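Local coordinates for Serine/threonine-protein kinase-like protein ACR4 (Arabidopsis thaliana, PDB 7A0J), which acts with the CLE40 peptide as a receptor kinase controlling formative cell division in root meristems, this chain being its extracellular beta-propeller domain, at residues S34-A37 / I38-T42; G80-Q83 / P84-K87; G245-R248 / Y249-S252. All blocks are in the same frame, centred on the assembly; numbering follows the deposited sequence.

Contact 1. Residues S34-A37 / I38-T42; sequences SNSA and ILYGT
Asn-35 meets Ile-38 through its side chain and Leu-39 through its backbone, and both of its oxygens turn toward N-H groups of the helix that follows. OD1 accepts the N-H of Ile-38 (OD1 to N 3.2 Å). The donor stands well above the amide plane of the side chain, about 50° out of it, so no lone pair is addressed squarely. A first torsion of -170° puts CG of Asn-35 anti to its own N and swings the amide back over the opening turn. Asn-35 O takes a second bond, from Leu-39 N at 2.9 Å and nearly straight (N-H...O 166°). One residue on, Ser-36 O accepts from Tyr-40 N, also at 2.9 Å, while the bond from Gly-41 N to Ala-37 O is weak.

Asn-35 is thus the N-cap of the short helix 36-41, the one helix assigned in this strand-rich beta-propeller. The helix lies in the first of the seven repeats, just after strand 29-33.

Van der Waals contacts follow the same i to i+3 and i to i+4 spacing. The CG1-CD1 branch of Ile-38 crosses the Asn-35 side chain at about a right angle, with CD1 3.7 Å from ND2, and both residues rest on Val-17 of strand 17-21. On another side of the helix the Tyr-40 ring turns its edge to Ser-36: Ser-36 CB lies in the ring plane, 3.9 Å from Tyr-40 CD2, and Ser-36 O sits near that plane, 3.3 Å from the same carbon.

At the far end, Thr-42 OG1 lies 2.8 Å from Ile-38 O and 3.0 Å from Leu-39 O; its single proton can serve one of them at a time, and OG1 also receives a weak bond from Trp-71 NE1.

Contact 2. Residues G80-Q83 / P84-K87; sequences GVPQ and PMTK
Met-85 curls back against Val-81 and Pro-82 and takes a polar hold from Gln-83, so a single residue carries most of this turn. The polar part is one hydrogen bond: Met-85 N donates to Gln-83 OE1 at 3.0 Å (N-H...O 147°). The donor lies above the plane of the glutamine amide, 66° out of it, so the N-H meets the flat of the group. To get there the Gln-83 chain bends at chi2 (-66°), which folds the amide over its own turn and also brings NE2 to 3.7 Å from Met-85 CB.

The apolar part is made by the thioether. CG of Met-85 is anti to N, and further bends at chi2 and chi3 curl the chain so that the methyl CE returns toward the preceding residues. CE touches Val-81 CG1 at 3.8 Å, the two side chains crossing at about a right angle, and lies 4.2 Å from Pro-82 CG at the ring. Pro-68 and Trp-126 also pack on both Pro-82 and Met-85, binding the turn to strands 68-72 and 120-127.

Between these groups lies Pro-82 O, buried without a polar partner in the model. Met-85 CB comes within 3.3 Å of it and CE within 3.6 Å, so carbon atoms cover it. The next-but-one carbonyl, Pro-84 O, is differently placed and accepts from Trp-126 NE1.

The peptide bond between Gln-83 and Pro-84 is cis, which bends the chain sharply and brings Met-85 round beside Pro-82. With extended torsions at both central residues and no bond between the first carbonyl and the fourth N-H, residues 82-85 form a type VI turn of the VIb kind, set in the loop from strand 68-72 to strand 91-96 of the propeller.

Contact 3. Residues G245-R248 / Y249-S252; sequences GIKR and YDHS
Asp-250 OD1, resting 3.4 Å from Lys-247 CB, is gripped by two donors of one residue: Ser-252 OG at 2.8 Å and Ser-252 N at 3.2 Å. Both approach from the same face of the carboxylate, above its plane, and the backbone bond makes an Asx turn. Asp-250 CG sits between its own N and carbonyl carbon (chi1 62°), which brings the carboxylate round toward Lys-247, the two side chains lying side by side. With an alanine in place of Ser-252, Asp-250 OD1 would probably be left with the backbone N-H alone and its carboxylate freer to turn.

Across the loop, Lys-247 N donates to Ser-252 O at 3.1 Å along an almost straight line (174°). The bond from His-251 N to Lys-247 O (2.9 Å) is weak, while His-251 CA also comes close to that oxygen. Residues 248-250 run through right-handed helical torsions and His-251 through left-handed ones, the usual course of a four-residue hairpin loop.

Van der Waals contacts fill in the flanks. Ile-246 CG2 presses on His-251 CA at 3.5 Å and reaches the imidazole obliquely, and the Lys-247 chain, extended beyond CG, lays CD 3.6 Å from Ser-252 OG.

The loop joins strand 242-247 to strand 253-257 in the sixth repeat. His-251 ND1 is bonded to Phe-272 O ahead of strand 274-277, Arg-248 NH1 to Leu-198 O between strands 190-195 and 202-206, and His-251 and Arg-248 both touch Leu-234 of the adjacent strand 233-238.

How the contacts relate
From the N terminus the three contacts follow in series; none nests in or crosses another. Contact 1 caps and spans the short helix 36-41 between strand 29-33 of the first repeat and strand 48-53 of the second. Contact 2 folds the long loop after strand 68-72, where the second repeat passes toward the third. Contact 3 closes the tight hairpin between strands 242-247 and 253-257. Contacts 1 and 2 have centres about 22 Å apart and both reach strand 68-72, contact 1 by a weak bond from Trp-71, contact 2 by packing on Pro-68. Contacts 2 and 3 lie on opposite sides of the chain's centre, about 39 Å apart between centres.

Contact 1. Residues S34-A37 / I38-T42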
ATOM      1  N   SER A  34       9.608   1.805  16.033  1.00 36.75           N
ATOM      2  CA  SER A  34      10.921   1.402  16.599  1.00 37.96           C
ATOM      3  C   SER A  34      12.056   1.539  15.573  1.00 37.00           C
ATOM      4  O   SER A  34      13.210   1.367  15.985  1.00 38.37           O
ATOM      5  CB  SER A  34      10.839  -0.003  17.142  1.00 39.54           C
ATOM      6  OG  SER A  34      10.341  -0.897  16.159  1.00 38.78           O
ATOM      7  N   ASN A  35      11.762   1.827  14.299  1.00 35.58           N
ATOM      8  CA  ASN A  35      12.806   2.089  13.266  1.00 35.16           C
ATOM      9  C   ASN A  35      13.209   3.566  13.354  1.00 34.57           C
ATOM     10  O   ASN A  35      12.482   4.418  12.804  1.00 33.27           O
ATOM     11  CB  ASN A  35      12.370   1.689  11.852  1.00 34.32           C
ATOM     12  CG  ASN A  35      13.512   1.721  10.855  1.00 34.52           C
ATOM     13  OD1 ASN A  35      14.341   2.626  10.884  1.00 34.78           O
ATOM     14  ND2 ASN A  35      13.565   0.745   9.963  1.00 34.78           N
ATOM     15  N   SER A  36      14.330   3.842  14.027  1.00 35.51           N
ATOM     16  CA  SER A  36      14.841   5.206  14.323  1.00 35.78           C
ATOM     17  C   SER A  36      15.237   5.925  13.029  1.00 34.63           C
ATOM     18  O   SER A  36      15.056   7.154  12.966  1.00 34.78           O
ATOM     19  CB  SER A  36      15.987   5.147  15.298  1.00 37.74           C
ATOM     20  OG  SER A  36      15.548   4.621  16.540  1.00 39.08           O
ATOM     21  N   ALA A  37      15.754   5.194  12.036  1.00 33.97           N
ATOM     22  CA  ALA A  37      16.100   5.735  10.702  1.00 33.21           C
ATOM     23  C   ALA A  37      14.860   6.410  10.106  1.00 31.51           C
ATOM     24  O   ALA A  37      14.973   7.568   9.660  1.00 31.18           O
ATOM     25  CB  ALA A  37      16.635   4.647   9.803  1.00 33.66           C
ATOM     26  N   ILE A  38      13.715   5.721  10.134  1.00 30.68           N
ATOM     27  CA  ILE A  38      12.428   6.237   9.581  1.00 29.70           C
ATOM     28  C   ILE A  38      11.909   7.352  10.498  1.00 29.71           C
ATOM     29  O   ILE A  38      11.600   8.438   9.979  1.00 29.24           O
ATOM     30  CB  ILE A  38      11.401   5.101   9.390  1.00 29.34           C
ATOM     31  CG1 ILE A  38      11.911   4.045   8.406  1.00 29.45           C
ATOM     32  CG2 ILE A  38      10.051   5.657   8.959  1.00 28.85           C
ATOM     33  CD1 ILE A  38      11.020   2.834   8.288  1.00 29.48           C
ATOM     34  N   LEU A  39      11.834   7.099  11.807  1.00 30.77           N
ATOM     35  CA  LEU A  39      11.225   8.033  12.793  1.00 31.81           C
ATOM     36  C   LEU A  39      11.926   9.395  12.706  1.00 32.56           C
ATOM     37  O   LEU A  39      11.237  10.397  12.451  1.00 32.78           O
ATOM     38  CB  LEU A  39      11.323   7.441  14.201  1.00 33.22           C
ATOM     39  CG  LEU A  39      10.600   8.228  15.294  1.00 34.77           C
ATOM     40  CD1 LEU A  39       9.105   8.295  15.019  1.00 34.71           C
ATOM     41  CD2 LEU A  39      10.864   7.626  16.666  1.00 36.39           C
ATOM     42  N   TYR A  40      13.249   9.428  12.886  1.00 33.24           N
ATOM     43  CA  TYR A  40      14.052  10.680  12.943  1.00 34.59           C
ATOM     44  C   TYR A  40      14.300  11.220  11.529  1.00 33.58           C
ATOM     45  O   TYR A  40      14.618  12.414  11.411  1.00 34.43           O
ATOM     46  CB  TYR A  40      15.345  10.448  13.726  1.00 36.30           C
ATOM     47  CG  TYR A  40      15.115  10.189  15.192  1.00 37.96           C
ATOM     48  CD1 TYR A  40      14.813  11.226  16.058  1.00 39.80           C
ATOM     49  CD2 TYR A  40      15.166   8.906  15.711  1.00 38.34           C
ATOM     50  CE1 TYR A  40      14.582  10.999  17.405  1.00 41.75           C
ATOM     51  CE2 TYR A  40      14.939   8.661  17.055  1.00 40.21           C
ATOM     52  CZ  TYR A  40      14.646   9.711  17.907  1.00 41.93           C
ATOM     53  OH  TYR A  40      14.423   9.477  19.234  1.00 44.52           O
ATOM     54  N   GLY A  41      14.144  10.381  10.500  1.00 32.18           N
ATOM     55  CA  GLY A  41      14.294  10.770   9.085  1.00 32.07           C
ATOM     56  C   GLY A  41      13.021  11.366   8.496  1.00 31.84           C
ATOM     57  O   GLY A  41      13.084  11.857   7.353  1.00 31.84           O
ATOM     58  N   THR A  42      11.903  11.332   9.229  1.00 32.02           N
ATOM     59  CA  THR A  42      10.581  11.818   8.750  1.00 32.40           C
ATOM     60  C   THR A  42      10.680  13.306   8.427  1.00 34.10           C
ATOM     61  O   THR A  42      11.031  14.103   9.294  1.00 34.95           O
ATOM     62  CB  THR A  42       9.463  11.557   9.768  1.00 32.49           C
ATOM     63  OG1 THR A  42       9.422  10.157  10.046  1.00 31.46           O
ATOM     64  CG2 THR A  42       8.109  12.015   9.270  1.00 32.84           C
TER

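Contact 2. Residues G80-Q83 / P84-K87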
ATOM      1  N   GLY A  80      15.411   9.083  -0.414  1.00 44.02           N
ATOM      2  CA  GLY A  80      15.100  10.309  -1.172  1.00 43.45           C
ATOM      3  C   GLY A  80      14.381   9.983  -2.469  1.00 42.40           C
ATOM      4  O   GLY A  80      13.715   8.931  -2.523  1.00 41.35           O
ATOM      5  N   VAL A  81      14.517  10.843  -3.483  1.00 42.62           N
ATOM      6  CA  VAL A  81      13.947  10.622  -4.845  1.00 42.48           C
ATOM      7  C   VAL A  81      14.801   9.561  -5.534  1.00 43.43           C
ATOM      8  O   VAL A  81      15.987   9.784  -5.772  1.00 44.42           O
ATOM      9  CB  VAL A  81      13.878  11.928  -5.660  1.00 42.86           C
ATOM     10  CG1 VAL A  81      13.342  11.694  -7.064  1.00 43.03           C
ATOM     11  CG2 VAL A  81      13.056  12.994  -4.949  1.00 42.83           C
ATOM     12  N   PRO A  82      14.232   8.380  -5.873  1.00 43.57           N
ATOM     13  CA  PRO A  82      15.028   7.247  -6.347  1.00 44.73           C
ATOM     14  C   PRO A  82      15.603   7.468  -7.752  1.00 45.69           C
ATOM     15  O   PRO A  82      14.884   7.957  -8.599  1.00 45.90           O
ATOM     16  CB  PRO A  82      14.022   6.086  -6.361  1.00 44.41           C
ATOM     17  CG  PRO A  82      12.690   6.764  -6.590  1.00 43.30           C
ATOM     18  CD  PRO A  82      12.794   8.072  -5.832  1.00 42.69           C
ATOM     19  N   GLN A  83      16.876   7.105  -7.948  1.00 46.99           N
ATOM     20  CA  GLN A  83      17.574   7.105  -9.262  1.00 48.32           C
ATOM     21  C   GLN A  83      17.560   5.684  -9.822  1.00 49.39           C
ATOM     22  O   GLN A  83      17.585   4.726  -9.054  1.00 49.73           O
ATOM     23  CB  GLN A  83      19.007   7.619  -9.103  1.00 49.44           C
ATOM     24  CG  GLN A  83      19.098   9.107  -8.794  1.00 48.88           C
ATOM     25  CD  GLN A  83      18.608   9.975  -9.929  1.00 48.72           C
ATOM     26  OE1 GLN A  83      18.756   9.641 -11.101  1.00 49.77           O
ATOM     27  NE2 GLN A  83      18.004  11.100  -9.587  1.00 47.93           N
ATOM     28  N   PRO A  84      17.522   5.482 -11.162  1.00 50.48           N
ATOM     29  CA  PRO A  84      17.456   6.572 -12.138  1.00 50.55           C
ATOM     30  C   PRO A  84      16.103   7.301 -12.149  1.00 49.15           C
ATOM     31  O   PRO A  84      15.080   6.648 -12.092  1.00 48.61           O
ATOM     32  CB  PRO A  84      17.667   5.883 -13.499  1.00 52.59           C
ATOM     33  CG  PRO A  84      18.155   4.485 -13.164  1.00 53.87           C
ATOM     34  CD  PRO A  84      17.548   4.167 -11.814  1.00 52.21           C
ATOM     35  N   MET A  85      16.139   8.635 -12.222  1.00 48.82           N
ATOM     36  CA  MET A  85      14.944   9.515 -12.307  1.00 47.91           C
ATOM     37  C   MET A  85      15.157  10.522 -13.440  1.00 49.11           C
ATOM     38  O   MET A  85      16.242  11.136 -13.486  1.00 49.49           O
ATOM     39  CB  MET A  85      14.725  10.268 -10.990  1.00 46.77           C
ATOM     40  CG  MET A  85      13.521  11.199 -10.992  1.00 46.57           C
ATOM     41  SD  MET A  85      11.947  10.329 -11.216  1.00 46.33           S
ATOM     42  CE  MET A  85      11.817   9.452  -9.658  1.00 44.58           C
ATOM     43  N   THR A  86      14.167  10.663 -14.324  1.00 49.68           N
ATOM     44  CA  THR A  86      14.108  11.727 -15.359  1.00 51.22           C
ATOM     45  C   THR A  86      13.751  13.043 -14.660  1.00 50.75           C
ATOM     46  O   THR A  86      12.770  13.048 -13.890  1.00 49.58           O
ATOM     47  CB  THR A  86      13.124  11.357 -16.477  1.00 52.53           C
ATOM     48  OG1 THR A  86      13.612  10.167 -17.098  1.00 53.37           O
ATOM     49  CG2 THR A  86      12.957  12.443 -17.517  1.00 54.48           C
ATOM     50  N   LYS A  87      14.533  14.100 -14.900  1.00 51.88           N
ATOM     51  CA  LYS A  87      14.313  15.457 -14.329  1.00 52.29           C
ATOM     52  C   LYS A  87      12.923  15.953 -14.748  1.00 53.05           C
ATOM     53  O   LYS A  87      12.624  15.906 -15.956  1.00 54.65           O
ATOM     54  CB  LYS A  87      15.408  16.422 -14.796  1.00 54.08           C
ATOM     55  CG  LYS A  87      15.366  17.804 -14.158  1.00 54.98           C
ATOM     56  CD  LYS A  87      16.556  18.671 -14.511  1.00 56.82           C
ATOM     57  CE  LYS A  87      16.356  20.123 -14.133  1.00 58.53           C
ATOM     58  NZ  LYS A  87      17.638  20.869 -14.101  1.00 59.86           N
TER

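Contact 3. Residues G245-R248 / Y249-S252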
ATOM      1  N   GLY A 245      -9.736  -6.417   6.680  1.00 40.31           N
ATOM      2  CA  GLY A 245     -10.696  -5.506   6.034  1.00 40.15           C
ATOM      3  C   GLY A 245     -11.588  -4.820   7.047  1.00 40.98           C
ATOM      4  O   GLY A 245     -11.658  -5.293   8.199  1.00 41.65           O
ATOM      5  N   ILE A 246     -12.227  -3.727   6.630  1.00 41.29           N
ATOM      6  CA  ILE A 246     -13.269  -2.996   7.407  1.00 42.70           C
ATOM      7  C   ILE A 246     -14.631  -3.355   6.801  1.00 44.16           C
ATOM      8  O   ILE A 246     -14.814  -3.104   5.597  1.00 43.79           O
ATOM      9  CB  ILE A 246     -12.990  -1.479   7.388  1.00 42.49           C
ATOM     10  CG1 ILE A 246     -11.642  -1.153   8.038  1.00 41.58           C
ATOM     11  CG2 ILE A 246     -14.131  -0.704   8.032  1.00 44.17           C
ATOM     12  CD1 ILE A 246     -11.220   0.295   7.909  1.00 41.67           C
ATOM     13  N   LYS A 247     -15.529  -3.941   7.602  1.00 46.13           N
ATOM     14  CA  LYS A 247     -16.924  -4.273   7.200  1.00 48.53           C
ATOM     15  C   LYS A 247     -17.706  -2.967   7.026  1.00 49.73           C
ATOM     16  O   LYS A 247     -17.557  -2.081   7.880  1.00 49.69           O
ATOM     17  CB  LYS A 247     -17.596  -5.167   8.247  1.00 50.45           C
ATOM     18  CG  LYS A 247     -16.974  -6.544   8.430  1.00 50.34           C
ATOM     19  CD  LYS A 247     -17.699  -7.385   9.459  1.00 52.84           C
ATOM     20  CE  LYS A 247     -17.076  -8.748   9.669  1.00 53.22           C
ATOM     21  NZ  LYS A 247     -17.883  -9.576  10.597  1.00 56.13           N
ATOM     22  N   ARG A 248     -18.510  -2.861   5.967  1.00 51.37           N
ATOM     23  CA  ARG A 248     -19.211  -1.607   5.579  1.00 53.27           C
ATOM     24  C   ARG A 248     -20.264  -1.229   6.626  1.00 55.63           C
ATOM     25  O   ARG A 248     -20.437  -0.016   6.866  1.00 56.49           O
ATOM     26  CB  ARG A 248     -19.867  -1.750   4.203  1.00 54.96           C
ATOM     27  CG  ARG A 248     -20.482  -0.459   3.681  1.00 56.98           C
ATOM     28  CD  ARG A 248     -20.767  -0.530   2.195  1.00 58.12           C
ATOM     29  NE  ARG A 248     -21.849  -1.459   1.898  1.00 60.67           N
ATOM     30  CZ  ARG A 248     -22.093  -1.990   0.703  1.00 61.81           C
ATOM     31  NH1 ARG A 248     -21.321  -1.698  -0.332  1.00 60.52           N
ATOM     32  NH2 ARG A 248     -23.108  -2.824   0.549  1.00 64.36           N
ATOM     33  N   TYR A 249     -20.937  -2.218   7.223  1.00 56.93           N
ATOM     34  CA  TYR A 249     -22.121  -2.003   8.096  1.00 59.75           C
ATOM     35  C   TYR A 249     -21.694  -1.376   9.430  1.00 59.13           C
ATOM     36  O   TYR A 249     -22.289  -0.345   9.803  1.00 60.89           O
ATOM     37  CB  TYR A 249     -22.900  -3.303   8.311  1.00 61.73           C
ATOM     38  CG  TYR A 249     -24.354  -3.079   8.638  1.00 65.56           C
ATOM     39  CD1 TYR A 249     -25.265  -2.775   7.641  1.00 67.71           C
ATOM     40  CD2 TYR A 249     -24.816  -3.136   9.944  1.00 67.33           C
ATOM     41  CE1 TYR A 249     -26.602  -2.551   7.926  1.00 71.54           C
ATOM     42  CE2 TYR A 249     -26.150  -2.915  10.247  1.00 70.94           C
ATOM     43  CZ  TYR A 249     -27.047  -2.622   9.234  1.00 73.18           C
ATOM     44  OH  TYR A 249     -28.364  -2.400   9.511  1.00 77.19           O
ATOM     45  N   ASP A 250     -20.714  -1.971  10.123  1.00 56.82           N
ATOM     46  CA  ASP A 250     -20.338  -1.596  11.516  1.00 56.71           C
ATOM     47  C   ASP A 250     -18.895  -1.069  11.590  1.00 53.91           C
ATOM     48  O   ASP A 250     -18.445  -0.778  12.714  1.00 53.81           O
ATOM     49  CB  ASP A 250     -20.565  -2.769  12.478  1.00 57.75           C
ATOM     50  CG  ASP A 250     -19.743  -4.014  12.183  1.00 56.12           C
ATOM     51  OD1 ASP A 250     -19.032  -4.025  11.158  1.00 54.21           O
ATOM     52  OD2 ASP A 250     -19.823  -4.966  12.983  1.00 57.15           O
ATOM     53  N   HIS A 251     -18.196  -0.940  10.454  1.00 51.90           N
ATOM     54  CA  HIS A 251     -16.799  -0.427  10.356  1.00 49.79           C
ATOM     55  C   HIS A 251     -15.846  -1.243  11.243  1.00 48.72           C
ATOM     56  O   HIS A 251     -14.757  -0.721  11.571  1.00 47.87           O
ATOM     57  CB  HIS A 251     -16.750   1.073  10.692  1.00 50.52           C
ATOM     58  CG  HIS A 251     -17.000   1.964   9.522  1.00 51.00           C
ATOM     59  ND1 HIS A 251     -16.000   2.734   8.955  1.00 49.83           N
ATOM     60  CD2 HIS A 251     -18.119   2.212   8.808  1.00 52.66           C
ATOM     61  CE1 HIS A 251     -16.497   3.420   7.946  1.00 50.75           C
ATOM     62  NE2 HIS A 251     -17.796   3.118   7.835  1.00 52.52           N
ATOM     63  N   SER A 252     -16.210  -2.483  11.591  1.00 49.11           N
ATOM     64  CA  SER A 252     -15.404  -3.379  12.461  1.00 48.64           C
ATOM     65  C   SER A 252     -14.313  -4.054  11.623  1.00 46.66           C
ATOM     66  O   SER A 252     -14.598  -4.438  10.470  1.00 46.14           O
ATOM     67  CB  SER A 252     -16.268  -4.392  13.169  1.00 50.69           C
ATOM     68  OG  SER A 252     -16.781  -5.352  12.258  1.00 51.30           O
TER